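PDB 3EH7: 4-hydroxybutyrate CoA-transferase from Porphyromonas gingivalis, which probably transfers coenzyme A from an acyl-CoA to a short-chain carboxylate such as acetate or 4-hydroxybutyrate. Local coordinates for residues A[31-39]-A[140-148]; A[120-130]-A[152-163]. All coordinates share one frame; numbering follows the deposited sequence.

Contact 1 (A[31-39]-A[140-148]); sequences VALSHAAGV and VSCDYSKPA
His35 sets its CB against the carboxylate of Asp143, 3.4 Å from Asp143 OD1, while its backbone is held by Ser141 and Ser145. With CG anti to the backbone N (chi1 -176°), the ring is carried on past Tyr144, whose CE2 comes within 4.1 Å of His35 CG; the two ring planes are inclined at 52°. At the ring's edge His35 ND1 meets a water 2.6 Å away, which also bonds Tyr144 OH. NE2, at the far side, is hydrogen-bonded to Ser336, and Phe273 packs edge-to-face with the ring.

The backbone of His35 is gripped by two serines. Its N donates to Ser145 OG (3.0 Å), while Ser141 OG donates to His35 O at a short 2.6 Å; Gly38 N gives that same oxygen a second hydrogen. Next to Ser141, Val140 CG2 lies 3.9 Å from Gly38 N. Behind Ser145, Asp143 OD1 caps the start of the helix by accepting from Ser145 N, and the Ser145 hydroxyl donates to the syn lone pair of Asp143 OD1. With its own hydrogen directed to the carboxylate, Ser145 OG faces His35 N as an acceptor. Asp143 OD2, though buried, has no polar partner in the model. The chemistry is thus a chain of hydrogen bonds, running from amide to hydroxyl to carboxylate, that ties the turn after strand 30-33 to the start of helix 145-151.

Contact 2 (A[120-130]-A[152-163]); sequences IDVAIVQLSMP and AHLVIGEINRQM
Strands 122-127 and 154-160 run side by side in the same direction, Val122 paired with Leu154 and Leu127 with Ile159, their short axes 24° apart. Backbone hydrogen bonds come first: seven link the two segments, from Leu154 N to Asp121 O at one end to Asn160 N to Leu127 O at the other. Ala123, Val125 and Leu127 each use both N and O to bond the residues flanking their partner in 154-160; Ala123, for example, gives its N to Leu154 O at 3.0 Å and receives Ile156 N on its O at 2.9 Å.

One polar side-chain bond joins in. Gln126 reaches out fully extended, CG anti to the backbone N (chi1 -170°), and its OE1 receives Asn160 ND2 at 2.7 Å; the amide planes are only 19° apart and the bond is nearly straight. Gln126 NE2 is held by Gly38 O, so both ends of this amide are fixed.

Apolar contacts lie on both faces. Val122 and Leu154 lie alongside each other, as do Ile124 and Ile156, with Ile124 CG1 3.9 Å from Ile156 CD1. On the other face Ala123 CB meets Ala152 CB at 3.8 Å. Beyond the strands, the bent selenomethionine Met129 touches both Ile159 CG2 and Arg161 CD with its SE, and the CE of selenomethionine Met163 lies against the Gln126 side chain.

These two are the central strands of a six-stranded parallel sheet: strand 30-33 flanks 122-127, strand 179-183 flanks 154-160, and helix 145-151 lies between them in the chain.

How the contacts relate
Contacts 1 and 2 share one parallel sheet, with centres about 9 Å apart. Strand 30-33 of contact 1 lies directly beside strand 122-127 of contact 2; Ala32 N probably bonds Val122 O at 2.8 Å, and Ala32 O probably takes Ile124 N at 2.9 Å. Beyond the strand, Ser34 OG bonds Gln126 N. The segments alternate along the chain: 31-39, 120-130, 140-148, 152-163. Helix 145-151, which starts in contact 1, leads straight into strand 154-160, making that strand the second of a beta-alpha-beta crossover from strand 122-127. Both contacts lie within the N-terminal family region, and the neighbouring subunit touches neither.

Contact 1 (A[31-39]-A[140-148])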
ATOM      1  N   VAL A  31     -14.563  21.748  11.320  1.00 26.25           N
ATOM      2  CA  VAL A  31     -14.856  22.597  10.169  1.00 25.62           C
ATOM      3  C   VAL A  31     -13.849  22.252   9.102  1.00 25.28           C
ATOM      4  O   VAL A  31     -12.657  22.309   9.368  1.00 26.18           O
ATOM      5  CB  VAL A  31     -14.686  24.083  10.534  1.00 25.95           C
ATOM      6  CG1 VAL A  31     -15.036  24.971   9.354  1.00 24.84           C
ATOM      7  CG2 VAL A  31     -15.516  24.427  11.745  1.00 25.38           C
ATOM      8  N   ALA A  32     -14.328  21.857   7.920  1.00 24.47           N
ATOM      9  CA  ALA A  32     -13.465  21.573   6.778  1.00 23.83           C
ATOM     10  C   ALA A  32     -13.457  22.805   5.877  1.00 23.23           C
ATOM     11  O   ALA A  32     -14.483  23.470   5.730  1.00 23.54           O
ATOM     12  CB  ALA A  32     -13.971  20.370   6.023  1.00 23.56           C
ATOM     13  N   LEU A  33     -12.301  23.131   5.315  1.00 22.35           N
ATOM     14  CA  LEU A  33     -12.150  24.295   4.436  1.00 22.17           C
ATOM     15  C   LEU A  33     -11.710  23.807   3.110  1.00 21.96           C
ATOM     16  O   LEU A  33     -10.994  22.829   3.055  1.00 21.44           O
ATOM     17  CB  LEU A  33     -11.063  25.242   4.945  1.00 22.18           C
ATOM     18  CG  LEU A  33     -11.223  25.890   6.322  1.00 23.31           C
ATOM     19  CD1 LEU A  33     -10.041  26.796   6.571  1.00 21.48           C
ATOM     20  CD2 LEU A  33     -12.510  26.660   6.404  1.00 21.93           C
ATOM     21  N   SER A  34     -12.097  24.507   2.046  1.00 21.89           N
ATOM     22  CA  SER A  34     -11.510  24.239   0.733  1.00 21.88           C
ATOM     23  C   SER A  34      -9.993  24.193   0.818  1.00 21.24           C
ATOM     24  O   SER A  34      -9.367  25.005   1.503  1.00 21.79           O
ATOM     25  CB  SER A  34     -11.910  25.292  -0.315  1.00 21.96           C
ATOM     26  OG  SER A  34     -13.255  25.214  -0.701  1.00 22.06           O
ATOM     27  N   HIS A  35      -9.418  23.231   0.111  1.00 21.20           N
ATOM     28  CA  HIS A  35      -7.994  22.935   0.159  1.00 21.76           C
ATOM     29  C   HIS A  35      -7.133  23.973  -0.555  1.00 22.34           C
ATOM     30  O   HIS A  35      -7.540  24.550  -1.555  1.00 22.23           O
ATOM     31  CB  HIS A  35      -7.742  21.551  -0.473  1.00 21.91           C
ATOM     32  CG  HIS A  35      -6.326  21.088  -0.387  1.00 22.25           C
ATOM     33  ND1 HIS A  35      -5.598  21.160   0.780  1.00 22.81           N
ATOM     34  CD2 HIS A  35      -5.520  20.491  -1.300  1.00 22.00           C
ATOM     35  CE1 HIS A  35      -4.388  20.661   0.573  1.00 24.64           C
ATOM     36  NE2 HIS A  35      -4.309  20.263  -0.686  1.00 21.84           N
ATOM     37  N   ALA A  36      -5.926  24.181  -0.020  1.00 23.38           N
ATOM     38  CA  ALA A  36      -4.829  24.884  -0.699  1.00 22.97           C
ATOM     39  C   ALA A  36      -5.230  26.258  -1.249  1.00 22.93           C
ATOM     40  O   ALA A  36      -5.576  27.161  -0.466  1.00 23.65           O
ATOM     41  CB  ALA A  36      -4.162  23.966  -1.796  1.00 22.76           C
ATOM     42  N   ALA A  37      -5.157  26.443  -2.564  1.00 22.94           N
ATOM     43  CA  ALA A  37      -5.302  27.790  -3.153  1.00 22.98           C
ATOM     44  C   ALA A  37      -6.729  28.310  -3.052  1.00 22.77           C
ATOM     45  O   ALA A  37      -6.954  29.526  -3.154  1.00 22.87           O
ATOM     46  CB  ALA A  37      -4.836  27.819  -4.619  1.00 22.70           C
ATOM     47  N   GLY A  38      -7.672  27.401  -2.823  1.00 21.88           N
ATOM     48  CA  GLY A  38      -9.072  27.756  -2.738  1.00 23.03           C
ATOM     49  C   GLY A  38      -9.561  27.970  -1.336  1.00 22.27           C
ATOM     50  O   GLY A  38     -10.737  27.942  -1.095  1.00 22.37           O
ATOM     51  N   VAL A  39      -8.652  28.150  -0.398  1.00 22.68           N
ATOM     52  CA  VAL A  39      -9.048  28.414   0.984  1.00 22.96           C
ATOM     53  C   VAL A  39      -9.977  29.637   0.962  1.00 21.96           C
ATOM     54  O   VAL A  39      -9.677  30.627   0.310  1.00 22.29           O
ATOM     55  CB  VAL A  39      -7.805  28.660   1.893  1.00 22.99           C
ATOM     56  CG1 VAL A  39      -8.109  29.682   2.960  1.00 24.39           C
ATOM     57  CG2 VAL A  39      -7.322  27.353   2.538  1.00 23.90           C
ATOM     58  N   VAL A 140     -10.690  25.588  -8.231  1.00 20.08           N
ATOM     59  CA  VAL A 140      -9.385  24.967  -8.109  1.00 20.88           C
ATOM     60  C   VAL A 140      -9.272  23.923  -6.972  1.00 21.10           C
ATOM     61  O   VAL A 140      -8.230  23.324  -6.825  1.00 21.74           O
ATOM     62  CB  VAL A 140      -8.255  26.060  -7.884  1.00 21.15           C
ATOM     63  CG1 VAL A 140      -8.179  27.031  -9.056  1.00 21.52           C
ATOM     64  CG2 VAL A 140      -8.479  26.833  -6.590  1.00 19.62           C
ATOM     65  N   SER A 141     -10.327  23.721  -6.176  1.00 21.13           N
ATOM     66  CA  SER A 141     -10.289  22.802  -5.031  1.00 20.99           C
ATOM     67  C   SER A 141     -11.466  21.827  -5.009  1.00 20.47           C
ATOM     68  O   SER A 141     -12.518  22.107  -4.449  1.00 21.31           O
ATOM     69  CB  SER A 141     -10.194  23.594  -3.720  1.00 21.14           C
ATOM     70  OG  SER A 141      -8.992  24.350  -3.713  1.00 20.18           O
ATOM     71  N   CYS A 142     -11.270  20.677  -5.646  1.00 20.34           N
ATOM     72  CA  CYS A 142     -12.260  19.616  -5.683  1.00 19.68           C
ATOM     73  C   CYS A 142     -11.910  18.627  -4.586  1.00 20.31           C
ATOM     74  O   CYS A 142     -12.615  18.553  -3.565  1.00 19.96           O
ATOM     75  CB  CYS A 142     -12.302  18.964  -7.069  1.00 19.46           C
ATOM     76  SG  CYS A 142     -13.642  17.751  -7.315  1.00 20.53           S
ATOM     77  N   ASP A 143     -10.830  17.866  -4.791  1.00 20.11           N
ATOM     78  CA  ASP A 143     -10.179  17.118  -3.694  1.00 20.57           C
ATOM     79  C   ASP A 143     -11.120  16.465  -2.649  1.00 20.09           C
ATOM     80  O   ASP A 143     -11.912  15.596  -2.994  1.00 21.01           O
ATOM     81  CB  ASP A 143      -9.055  17.992  -3.096  1.00 21.02           C
ATOM     82  CG  ASP A 143      -9.517  19.386  -2.669  1.00 22.23           C
ATOM     83  OD1 ASP A 143     -10.184  19.506  -1.613  1.00 24.00           O
ATOM     84  OD2 ASP A 143      -9.171  20.369  -3.368  1.00 22.86           O
ATOM     85  N   TYR A 144     -11.022  16.835  -1.380  1.00 20.10           N
ATOM     86  CA  TYR A 144     -11.992  16.417  -0.385  1.00 20.28           C
ATOM     87  C   TYR A 144     -12.996  17.536  -0.111  1.00 19.78           C
ATOM     88  O   TYR A 144     -13.938  17.346   0.645  1.00 19.06           O
ATOM     89  CB  TYR A 144     -11.300  16.039   0.933  1.00 20.93           C
ATOM     90  CG  TYR A 144     -10.675  17.238   1.625  1.00 22.07           C
ATOM     91  CD1 TYR A 144     -11.400  18.015   2.522  1.00 24.94           C
ATOM     92  CD2 TYR A 144      -9.382  17.637   1.319  1.00 23.64           C
ATOM     93  CE1 TYR A 144     -10.829  19.116   3.124  1.00 24.52           C
ATOM     94  CE2 TYR A 144      -8.807  18.737   1.908  1.00 22.21           C
ATOM     95  CZ  TYR A 144      -9.529  19.473   2.813  1.00 25.44           C
ATOM     96  OH  TYR A 144      -8.940  20.574   3.390  1.00 26.64           O
ATOM     97  N   SER A 145     -12.743  18.723  -0.668  1.00 20.41           N
ATOM     98  CA  SER A 145     -13.572  19.900  -0.418  1.00 19.82           C
ATOM     99  C   SER A 145     -14.988  19.651  -0.899  1.00 20.73           C
ATOM    100  O   SER A 145     -15.961  19.956  -0.193  1.00 22.39           O
ATOM    101  CB  SER A 145     -12.982  21.137  -1.116  1.00 20.58           C
ATOM    102  OG  SER A 145     -11.636  21.393  -0.728  1.00 18.97           O
ATOM    103  N   LYS A 146     -15.119  19.080  -2.096  1.00 20.55           N
ATOM    104  CA  LYS A 146     -16.431  18.751  -2.647  1.00 20.11           C
ATOM    105  C   LYS A 146     -17.139  17.669  -1.832  1.00 20.27           C
ATOM    106  O   LYS A 146     -18.280  17.887  -1.418  1.00 19.14           O
ATOM    107  CB  LYS A 146     -16.325  18.379  -4.124  1.00 20.17           C
ATOM    108  CG  LYS A 146     -17.558  17.724  -4.755  1.00 19.67           C
ATOM    109  CD  LYS A 146     -17.421  17.757  -6.279  1.00 20.85           C
ATOM    110  CE  LYS A 146     -18.642  17.319  -6.998  1.00 25.48           C
ATOM    111  NZ  LYS A 146     -18.829  15.929  -6.825  1.00 28.37           N
ATOM    112  N   PRO A 147     -16.466  16.521  -1.590  1.00 21.26           N
ATOM    113  CA  PRO A 147     -17.034  15.526  -0.687  1.00 21.73           C
ATOM    114  C   PRO A 147     -17.440  16.103   0.674  1.00 22.07           C
ATOM    115  O   PRO A 147     -18.490  15.745   1.173  1.00 22.08           O
ATOM    116  CB  PRO A 147     -15.916  14.513  -0.531  1.00 21.71           C
ATOM    117  CG  PRO A 147     -15.156  14.586  -1.808  1.00 21.83           C
ATOM    118  CD  PRO A 147     -15.314  15.965  -2.338  1.00 21.17           C
ATOM    119  N   ALA A 148     -16.649  17.017   1.238  1.00 22.32           N
ATOM    120  CA  ALA A 148     -17.027  17.630   2.516  1.00 22.37           C
ATOM    121  C   ALA A 148     -18.337  18.414   2.386  1.00 21.58           C
ATOM    122  O   ALA A 148     -19.239  18.266   3.212  1.00 21.89           O
ATOM    123  CB  ALA A 148     -15.906  18.526   3.054  1.00 21.41           C
TER
HETATM  124  O   HOH W   1     -13.689  24.412  -3.077  1.00 21.36           O
HETATM  125  O   HOH W   2      -6.623  21.554   3.150  1.00 25.00           O
HETATM  126  O   HOH W   3      -6.307  24.574  -4.734  1.00 25.40           O

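Contact 2 (A[120-130]-A[152-163])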
ATOM      1  N   ILE A 120     -17.526  15.747   9.725  1.00 31.78           N
ATOM      2  CA  ILE A 120     -17.376  17.159   9.450  1.00 30.56           C
ATOM      3  C   ILE A 120     -18.706  17.848   9.744  1.00 29.80           C
ATOM      4  O   ILE A 120     -19.720  17.567   9.101  1.00 29.86           O
ATOM      5  CB  ILE A 120     -16.964  17.383   7.992  1.00 30.71           C
ATOM      6  CG1 ILE A 120     -15.499  17.000   7.820  1.00 30.87           C
ATOM      7  CG2 ILE A 120     -17.213  18.831   7.584  1.00 29.77           C
ATOM      8  CD1 ILE A 120     -15.152  16.693   6.420  1.00 33.28           C
ATOM      9  N   ASP A 121     -18.703  18.765  10.701  1.00 27.37           N
ATOM     10  CA  ASP A 121     -19.918  19.432  11.043  1.00 27.14           C
ATOM     11  C   ASP A 121     -20.212  20.586  10.082  1.00 26.93           C
ATOM     12  O   ASP A 121     -21.379  20.880   9.808  1.00 26.92           O
ATOM     13  CB  ASP A 121     -19.826  19.959  12.467  1.00 27.63           C
ATOM     14  CG  ASP A 121     -19.638  18.844  13.498  1.00 27.47           C
ATOM     15  OD1 ASP A 121     -20.645  18.247  13.916  1.00 31.98           O
ATOM     16  OD2 ASP A 121     -18.488  18.574  13.881  1.00 27.39           O
ATOM     17  N   VAL A 122     -19.157  21.252   9.613  1.00 25.92           N
ATOM     18  CA  VAL A 122     -19.266  22.450   8.798  1.00 25.60           C
ATOM     19  C   VAL A 122     -18.254  22.386   7.655  1.00 24.89           C
ATOM     20  O   VAL A 122     -17.092  22.041   7.874  1.00 26.23           O
ATOM     21  CB  VAL A 122     -19.025  23.700   9.631  1.00 25.47           C
ATOM     22  CG1 VAL A 122     -19.148  24.959   8.773  1.00 26.05           C
ATOM     23  CG2 VAL A 122     -20.019  23.762  10.757  1.00 25.18           C
ATOM     24  N   ALA A 123     -18.715  22.663   6.437  1.00 23.90           N
ATOM     25  CA  ALA A 123     -17.846  22.774   5.268  1.00 23.29           C
ATOM     26  C   ALA A 123     -17.915  24.222   4.825  1.00 22.98           C
ATOM     27  O   ALA A 123     -19.006  24.740   4.548  1.00 22.95           O
ATOM     28  CB  ALA A 123     -18.319  21.859   4.131  1.00 22.62           C
ATOM     29  N   ILE A 124     -16.770  24.894   4.796  1.00 22.36           N
ATOM     30  CA  ILE A 124     -16.705  26.230   4.215  1.00 22.01           C
ATOM     31  C   ILE A 124     -15.942  26.057   2.905  1.00 21.13           C
ATOM     32  O   ILE A 124     -14.724  25.845   2.913  1.00 21.23           O
ATOM     33  CB  ILE A 124     -16.037  27.266   5.123  1.00 21.56           C
ATOM     34  CG1 ILE A 124     -16.586  27.203   6.539  1.00 21.77           C
ATOM     35  CG2 ILE A 124     -16.318  28.667   4.609  1.00 22.58           C
ATOM     36  CD1 ILE A 124     -15.981  28.255   7.478  1.00 19.13           C
ATOM     37  N   VAL A 125     -16.671  26.123   1.791  1.00 19.84           N
ATOM     38  CA  VAL A 125     -16.056  25.944   0.502  1.00 19.22           C
ATOM     39  C   VAL A 125     -16.123  27.209  -0.356  1.00 19.05           C
ATOM     40  O   VAL A 125     -17.160  27.864  -0.430  1.00 19.58           O
ATOM     41  CB  VAL A 125     -16.628  24.701  -0.236  1.00 19.73           C
ATOM     42  CG1 VAL A 125     -16.207  23.438   0.522  1.00 16.94           C
ATOM     43  CG2 VAL A 125     -18.150  24.787  -0.438  1.00 17.20           C
ATOM     44  N   GLN A 126     -15.007  27.520  -1.012  1.00 18.55           N
ATOM     45  CA  GLN A 126     -14.976  28.567  -2.007  1.00 18.98           C
ATOM     46  C   GLN A 126     -15.465  28.051  -3.379  1.00 18.89           C
ATOM     47  O   GLN A 126     -15.087  26.973  -3.821  1.00 18.85           O
ATOM     48  CB  GLN A 126     -13.594  29.198  -2.104  1.00 18.60           C
ATOM     49  CG  GLN A 126     -13.628  30.433  -2.952  1.00 18.73           C
ATOM     50  CD  GLN A 126     -12.286  31.040  -3.239  1.00 19.29           C
ATOM     51  OE1 GLN A 126     -12.205  31.954  -4.052  1.00 20.51           O
ATOM     52  NE2 GLN A 126     -11.228  30.567  -2.566  1.00 17.62           N
ATOM     53  N   LEU A 127     -16.324  28.841  -4.021  1.00 19.77           N
ATOM     54  CA  LEU A 127     -16.977  28.449  -5.264  1.00 19.68           C
ATOM     55  C   LEU A 127     -16.955  29.554  -6.308  1.00 19.74           C
ATOM     56  O   LEU A 127     -16.828  30.742  -5.990  1.00 19.71           O
ATOM     57  CB  LEU A 127     -18.432  28.057  -4.989  1.00 20.19           C
ATOM     58  CG  LEU A 127     -18.756  26.995  -3.927  1.00 19.78           C
ATOM     59  CD1 LEU A 127     -20.251  27.085  -3.559  1.00 18.83           C
ATOM     60  CD2 LEU A 127     -18.387  25.572  -4.385  1.00 16.86           C
ATOM     61  N   SER A 128     -17.111  29.151  -7.561  1.00 20.30           N
ATOM     62  CA  SER A 128     -17.316  30.087  -8.643  1.00 21.41           C
ATOM     63  C   SER A 128     -18.749  30.546  -8.618  1.00 22.59           C
ATOM     64  O   SER A 128     -19.599  29.951  -7.958  1.00 22.83           O
ATOM     65  CB  SER A 128     -17.042  29.435  -9.995  1.00 21.65           C
ATOM     66  OG  SER A 128     -18.094  28.533 -10.326  1.00 22.05           O
HETATM   67  N   MSE A 129     -19.017  31.606  -9.375  1.00 23.68           N
HETATM   68  CA  MSE A 129     -20.364  32.120  -9.554  1.00 24.19           C
HETATM   69  C   MSE A 129     -21.245  31.010 -10.134  1.00 24.16           C
HETATM   70  O   MSE A 129     -20.757  30.225 -10.910  1.00 23.35           O
HETATM   71  CB  MSE A 129     -20.327  33.291 -10.544  1.00 24.28           C
HETATM   72  CG  MSE A 129     -19.729  34.535  -9.970  1.00 27.14           C
HETATM   73 SE   MSE A 129     -20.929  35.322  -8.664  0.80 28.95          SE
HETATM   74  CE  MSE A 129     -22.290  36.133  -9.817  1.00 27.32           C
ATOM     75  N   PRO A 130     -22.538  30.957  -9.757  1.00 25.03           N
ATOM     76  CA  PRO A 130     -23.423  29.967 -10.342  1.00 25.72           C
ATOM     77  C   PRO A 130     -23.650  30.194 -11.823  1.00 26.58           C
ATOM     78  O   PRO A 130     -23.723  31.338 -12.302  1.00 26.57           O
ATOM     79  CB  PRO A 130     -24.741  30.182  -9.597  1.00 25.48           C
ATOM     80  CG  PRO A 130     -24.724  31.594  -9.258  1.00 25.89           C
ATOM     81  CD  PRO A 130     -23.285  31.854  -8.859  1.00 25.25           C
ATOM     82  N   ALA A 152     -21.471  17.580   4.871  1.00 26.47           N
ATOM     83  CA  ALA A 152     -21.499  18.336   6.134  1.00 26.30           C
ATOM     84  C   ALA A 152     -22.902  18.752   6.501  1.00 26.11           C
ATOM     85  O   ALA A 152     -23.711  19.085   5.647  1.00 25.53           O
ATOM     86  CB  ALA A 152     -20.607  19.549   6.069  1.00 25.92           C
ATOM     87  N   HIS A 153     -23.138  18.787   7.807  1.00 26.82           N
ATOM     88  CA  HIS A 153     -24.399  19.205   8.412  1.00 27.13           C
ATOM     89  C   HIS A 153     -24.746  20.634   7.985  1.00 26.51           C
ATOM     90  O   HIS A 153     -25.917  20.963   7.720  1.00 27.65           O
ATOM     91  CB  HIS A 153     -24.208  19.138   9.930  1.00 28.27           C
ATOM     92  CG  HIS A 153     -25.444  18.810  10.699  1.00 31.69           C
ATOM     93  ND1 HIS A 153     -26.085  17.592  10.598  1.00 36.43           N
ATOM     94  CD2 HIS A 153     -26.124  19.516  11.638  1.00 36.42           C
ATOM     95  CE1 HIS A 153     -27.132  17.575  11.408  1.00 36.57           C
ATOM     96  NE2 HIS A 153     -27.180  18.732  12.049  1.00 37.16           N
ATOM     97  N   LEU A 154     -23.723  21.484   7.932  1.00 25.43           N
ATOM     98  CA  LEU A 154     -23.855  22.909   7.570  1.00 24.46           C
ATOM     99  C   LEU A 154     -22.820  23.243   6.506  1.00 22.92           C
ATOM    100  O   LEU A 154     -21.650  22.882   6.642  1.00 23.35           O
ATOM    101  CB  LEU A 154     -23.644  23.813   8.801  1.00 24.84           C
ATOM    102  CG  LEU A 154     -23.755  25.342   8.647  1.00 25.73           C
ATOM    103  CD1 LEU A 154     -25.201  25.828   8.500  1.00 27.62           C
ATOM    104  CD2 LEU A 154     -23.113  26.043   9.845  1.00 28.35           C
ATOM    105  N   VAL A 155     -23.267  23.910   5.451  1.00 21.69           N
ATOM    106  CA  VAL A 155     -22.438  24.233   4.334  1.00 21.34           C
ATOM    107  C   VAL A 155     -22.503  25.732   4.098  1.00 20.72           C
ATOM    108  O   VAL A 155     -23.594  26.318   3.908  1.00 20.87           O
ATOM    109  CB  VAL A 155     -22.868  23.463   3.049  1.00 22.13           C
ATOM    110  CG1 VAL A 155     -21.932  23.808   1.881  1.00 21.84           C
ATOM    111  CG2 VAL A 155     -22.866  21.949   3.301  1.00 22.18           C
ATOM    112  N   ILE A 156     -21.326  26.349   4.153  1.00 19.58           N
ATOM    113  CA  ILE A 156     -21.139  27.756   3.797  1.00 19.21           C
ATOM    114  C   ILE A 156     -20.380  27.794   2.477  1.00 19.20           C
ATOM    115  O   ILE A 156     -19.269  27.233   2.373  1.00 19.63           O
ATOM    116  CB  ILE A 156     -20.314  28.522   4.845  1.00 19.05           C
ATOM    117  CG1 ILE A 156     -20.993  28.433   6.203  1.00 18.68           C
ATOM    118  CG2 ILE A 156     -20.100  29.968   4.407  1.00 17.68           C
ATOM    119  CD1 ILE A 156     -20.066  28.770   7.362  1.00 19.12           C
ATOM    120  N   GLY A 157     -20.992  28.422   1.478  1.00 18.71           N
ATOM    121  CA  GLY A 157     -20.378  28.599   0.179  1.00 18.74           C
ATOM    122  C   GLY A 157     -19.887  30.022   0.035  1.00 19.07           C
ATOM    123  O   GLY A 157     -20.675  30.961   0.109  1.00 18.00           O
ATOM    124  N   GLU A 158     -18.585  30.178  -0.186  1.00 19.03           N
ATOM    125  CA  GLU A 158     -17.999  31.501  -0.399  1.00 19.59           C
ATOM    126  C   GLU A 158     -17.867  31.714  -1.895  1.00 19.30           C
ATOM    127  O   GLU A 158     -16.947  31.173  -2.515  1.00 20.13           O
ATOM    128  CB  GLU A 158     -16.629  31.606   0.286  1.00 19.93           C
ATOM    129  CG  GLU A 158     -16.002  32.985   0.203  1.00 22.04           C
ATOM    130  CD  GLU A 158     -14.859  33.189   1.189  1.00 24.69           C
ATOM    131  OE1 GLU A 158     -15.074  33.000   2.402  1.00 25.08           O
ATOM    132  OE2 GLU A 158     -13.748  33.540   0.745  1.00 26.20           O
ATOM    133  N   ILE A 159     -18.790  32.472  -2.478  1.00 18.61           N
ATOM    134  CA  ILE A 159     -18.810  32.658  -3.927  1.00 18.78           C
ATOM    135  C   ILE A 159     -17.936  33.850  -4.332  1.00 18.74           C
ATOM    136  O   ILE A 159     -18.269  35.015  -4.115  1.00 18.12           O
ATOM    137  CB  ILE A 159     -20.248  32.811  -4.482  1.00 18.41           C
ATOM    138  CG1 ILE A 159     -21.081  31.588  -4.107  1.00 17.30           C
ATOM    139  CG2 ILE A 159     -20.221  32.968  -5.984  1.00 18.78           C
ATOM    140  CD1 ILE A 159     -22.434  31.498  -4.853  1.00 17.05           C
ATOM    141  N   ASN A 160     -16.797  33.529  -4.923  1.00 18.65           N
ATOM    142  CA  ASN A 160     -15.821  34.535  -5.294  1.00 19.19           C
ATOM    143  C   ASN A 160     -15.883  34.799  -6.807  1.00 19.44           C
ATOM    144  O   ASN A 160     -15.798  33.874  -7.637  1.00 18.78           O
ATOM    145  CB  ASN A 160     -14.439  34.052  -4.838  1.00 18.91           C
ATOM    146  CG  ASN A 160     -13.308  35.031  -5.142  1.00 19.39           C
ATOM    147  OD1 ASN A 160     -13.499  36.149  -5.650  1.00 17.00           O
ATOM    148  ND2 ASN A 160     -12.093  34.586  -4.831  1.00 18.65           N
ATOM    149  N   ARG A 161     -16.024  36.062  -7.161  1.00 19.57           N
ATOM    150  CA  ARG A 161     -16.091  36.429  -8.580  1.00 20.80           C
ATOM    151  C   ARG A 161     -14.823  35.989  -9.299  1.00 21.61           C
ATOM    152  O   ARG A 161     -14.839  35.783 -10.509  1.00 21.48           O
ATOM    153  CB  ARG A 161     -16.256  37.935  -8.796  1.00 20.63           C
ATOM    154  CG  ARG A 161     -17.298  38.668  -7.958  1.00 20.34           C
ATOM    155  CD  ARG A 161     -18.589  37.965  -7.848  1.00 20.60           C
ATOM    156  NE  ARG A 161     -19.679  38.863  -7.473  1.00 20.19           N
ATOM    157  CZ  ARG A 161     -19.827  39.459  -6.294  1.00 19.07           C
ATOM    158  NH1 ARG A 161     -20.859  40.269  -6.103  1.00 16.65           N
ATOM    159  NH2 ARG A 161     -18.964  39.259  -5.298  1.00 21.08           N
ATOM    160  N   GLN A 162     -13.732  35.846  -8.551  1.00 22.64           N
ATOM    161  CA  GLN A 162     -12.448  35.503  -9.144  1.00 23.78           C
ATOM    162  C   GLN A 162     -12.097  34.025  -9.055  1.00 24.08           C
ATOM    163  O   GLN A 162     -11.052  33.629  -9.560  1.00 24.83           O
ATOM    164  CB  GLN A 162     -11.345  36.383  -8.545  1.00 24.34           C
ATOM    165  CG  GLN A 162     -11.585  37.855  -8.814  1.00 26.81           C
ATOM    166  CD  GLN A 162     -10.388  38.720  -8.534  1.00 29.65           C
ATOM    167  OE1 GLN A 162      -9.265  38.355  -8.883  1.00 33.96           O
ATOM    168  NE2 GLN A 162     -10.614  39.886  -7.900  1.00 28.03           N
HETATM  169  N   MSE A 163     -12.948  33.208  -8.431  1.00 23.81           N
HETATM  170  CA  MSE A 163     -12.741  31.765  -8.463  1.00 23.77           C
HETATM  171  C   MSE A 163     -13.165  31.239  -9.832  1.00 24.48           C
HETATM  172  O   MSE A 163     -14.320  31.434 -10.256  1.00 23.41           O
HETATM  173  CB  MSE A 163     -13.540  31.055  -7.392  1.00 23.50           C
HETATM  174  CG  MSE A 163     -13.391  29.540  -7.470  1.00 23.61           C
HETATM  175 SE   MSE A 163     -11.625  28.952  -6.924  0.80 19.52          SE
HETATM  176  CE  MSE A 163     -12.174  28.017  -5.329  1.00 15.22           C
TER
HETATM  177  O   HOH W   4     -16.533  33.043 -10.309  1.00 19.38           O